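Local coordinates for CBS domain protein/ACT domain protein (PDB 1VR9), which is of unknown function but pairs two CBS domains with an ACT domain, an arrangement consistent with regulation by a small ligand, at residues 54-59 and 107-112. Numbering follows the deposited sequence.
Sequences GHFRGV and PVVDEE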
loop_
_atom_site.group_PDB
_atom_site.type_symbol
_atom_site.label_atom_id
_atom_site.label_comp_id
_atom_site.label_asym_id
_atom_site.label_seq_id
_atom_site.Cartn_x
_atom_site.Cartn_y
_atom_site.Cartn_z
ATOM N N GLY A 54 9.499 8.540 6.666
ATOM C CA GLY A 54 9.082 7.140 6.593
ATOM C C GLY A 54 7.644 6.900 7.011
ATOM O O GLY A 54 7.213 5.733 7.082
ATOM N N HIS A 55 6.896 7.980 7.250
ATOM C CA HIS A 55 5.484 7.883 7.628
ATOM C C HIS A 55 4.636 7.550 6.422
ATOM O O HIS A 55 4.929 7.950 5.306
ATOM C CB HIS A 55 4.922 9.175 8.219
ATOM C CG HIS A 55 5.535 9.577 9.523
ATOM N ND1 HIS A 55 6.146 10.795 9.722
ATOM C CD2 HIS A 55 5.599 8.927 10.706
ATOM C CE1 HIS A 55 6.574 10.872 10.969
ATOM N NE2 HIS A 55 6.259 9.746 11.586
ATOM N N PHE A 56 3.549 6.845 6.672
ATOM C CA PHE A 56 2.594 6.533 5.612
ATOM C C PHE A 56 1.770 7.748 5.190
ATOM O O PHE A 56 1.224 8.458 6.051
ATOM C CB PHE A 56 1.670 5.417 6.074
ATOM C CG PHE A 56 0.499 5.215 5.176
ATOM C CD1 PHE A 56 0.658 4.699 3.891
ATOM C CD2 PHE A 56 -0.779 5.534 5.619
ATOM C CE1 PHE A 56 -0.424 4.521 3.073
ATOM C CE2 PHE A 56 -1.861 5.339 4.799
ATOM C CZ PHE A 56 -1.695 4.848 3.546
ATOM N N ARG A 57 1.687 7.989 3.879
ATOM C CA ARG A 57 0.942 9.125 3.310
ATOM C C ARG A 57 -0.337 8.754 2.586
ATOM O O ARG A 57 -1.340 9.483 2.681
ATOM C CB ARG A 57 1.827 9.933 2.347
ATOM C CG ARG A 57 2.871 10.843 3.010
ATOM C CD ARG A 57 2.354 12.225 3.406
ATOM N NE ARG A 57 1.326 12.737 2.500
ATOM C CZ ARG A 57 0.173 13.288 2.884
ATOM N NH1 ARG A 57 -0.116 13.440 4.176
ATOM N NH2 ARG A 57 -0.696 13.715 1.968
ATOM N N GLY A 58 -0.309 7.633 1.872
ATOM C CA GLY A 58 -1.471 7.166 1.104
ATOM C C GLY A 58 -0.967 6.294 -0.022
ATOM O O GLY A 58 0.136 5.729 0.034
ATOM N N VAL A 59 -1.784 6.168 -1.048
ATOM C CA VAL A 59 -1.447 5.337 -2.177
ATOM C C VAL A 59 -1.670 6.162 -3.442
ATOM O O VAL A 59 -2.478 7.094 -3.438
ATOM C CB VAL A 59 -2.306 4.039 -2.195
ATOM C CG1 VAL A 59 -2.258 3.322 -0.845
ATOM C CG2 VAL A 59 -3.710 4.341 -2.551
ATOM N N PRO A 107 -1.327 -1.031 3.295
ATOM C CA PRO A 107 -0.257 -0.505 4.131
ATOM C C PRO A 107 -0.354 -0.936 5.596
ATOM O O PRO A 107 -1.457 -1.015 6.143
ATOM C CB PRO A 107 -0.426 1.023 3.987
ATOM C CG PRO A 107 -1.068 1.204 2.716
ATOM C CD PRO A 107 -2.040 0.059 2.609
ATOM N N VAL A 108 0.798 -1.250 6.184
ATOM C CA VAL A 108 0.936 -1.596 7.602
ATOM C C VAL A 108 1.813 -0.567 8.291
ATOM O O VAL A 108 2.894 -0.235 7.807
ATOM C CB VAL A 108 1.541 -3.018 7.785
ATOM C CG1 VAL A 108 1.739 -3.351 9.251
ATOM C CG2 VAL A 108 0.643 -4.050 7.086
ATOM N N VAL A 109 1.351 -0.073 9.425
ATOM C CA VAL A 109 2.053 1.006 10.119
ATOM C C VAL A 109 2.264 0.673 11.599
ATOM O O VAL A 109 1.609 -0.220 12.152
ATOM C CB VAL A 109 1.310 2.370 9.980
ATOM C CG1 VAL A 109 1.156 2.778 8.517
ATOM C CG2 VAL A 109 -0.032 2.314 10.657
ATOM N N ASP A 110 3.191 1.393 12.230
ATOM C CA ASP A 110 3.392 1.302 13.680
ATOM C C ASP A 110 2.579 2.398 14.359
ATOM O O ASP A 110 1.797 3.087 13.714
ATOM C CB ASP A 110 4.893 1.342 14.053
ATOM C CG ASP A 110 5.540 2.703 13.836
ATOM O OD1 ASP A 110 4.830 3.706 13.620
ATOM O OD2 ASP A 110 6.792 2.780 13.917
ATOM N N GLU A 111 2.768 2.562 15.662
ATOM C CA GLU A 111 1.963 3.508 16.434
ATOM C C GLU A 111 2.231 4.986 16.140
ATOM O O GLU A 111 1.414 5.839 16.494
ATOM C CB GLU A 111 2.134 3.233 17.920
ATOM C CG GLU A 111 1.579 1.891 18.333
ATOM C CD GLU A 111 1.677 1.644 19.822
ATOM O OE1 GLU A 111 2.004 2.587 20.583
ATOM O OE2 GLU A 111 1.416 0.492 20.235
ATOM N N GLU A 112 3.365 5.294 15.516
ATOM C CA GLU A 112 3.647 6.654 15.060
ATOM C C GLU A 112 3.346 6.860 13.581
ATOM O O GLU A 112 3.808 7.823 12.992
ATOM C CB GLU A 112 5.106 7.028 15.352
ATOM C CG GLU A 112 5.387 7.252 16.810
ATOM C CD GLU A 112 5.359 5.972 17.610
ATOM O OE1 GLU A 112 5.975 4.983 17.156
ATOM O OE2 GLU A 112 4.727 5.957 18.687
#
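Phe56 sets its ring over Pro107 and its CB against Val109 where the two CBS repeats of a Bateman module meet sheet to sheet. Strand 56-59 comes from the first repeat and strand 107-109 from the second; they run nearly antiparallel, at 169°, but with 9.0 Å between their axes they pack through side chains, without hydrogen bonds to each other. Apolar contact carries most of the interface. Because CG of Phe56 stands anti to its backbone N (chi1 169°), the ring is carried across to Pro107, whose CB lies over one face in a CH-pi contact 4.0 Å from the ring centroid. Alongside, Phe56 CE1 comes within 3.4 Å of Pro107 CG, while CG1 of Val109 presses on Phe56 CB at 3.6 Å. Val59 CG1 adds a looser touch on Pro107 CG. An alanine in place of Phe56 would probably open a gap between the strands and remove the ring face on which Pro107 CB rests. Ile48 and Leu115, one from each repeat, also touch Pro107, and the backbone of Phe56 hydrogen-bonds to that of Met113. The polar end is arranged differently: CD2 of His55 sits 3.1 Å from Glu112 O, a close approach without a hydrogen bond. Asp110 begins the turn after strand 107-109: its OD1 accepts a hydrogen bond from Arg114 N and, closing an Asx turn, one from Glu112 N at 2.9 Å, met from above the carboxylate plane.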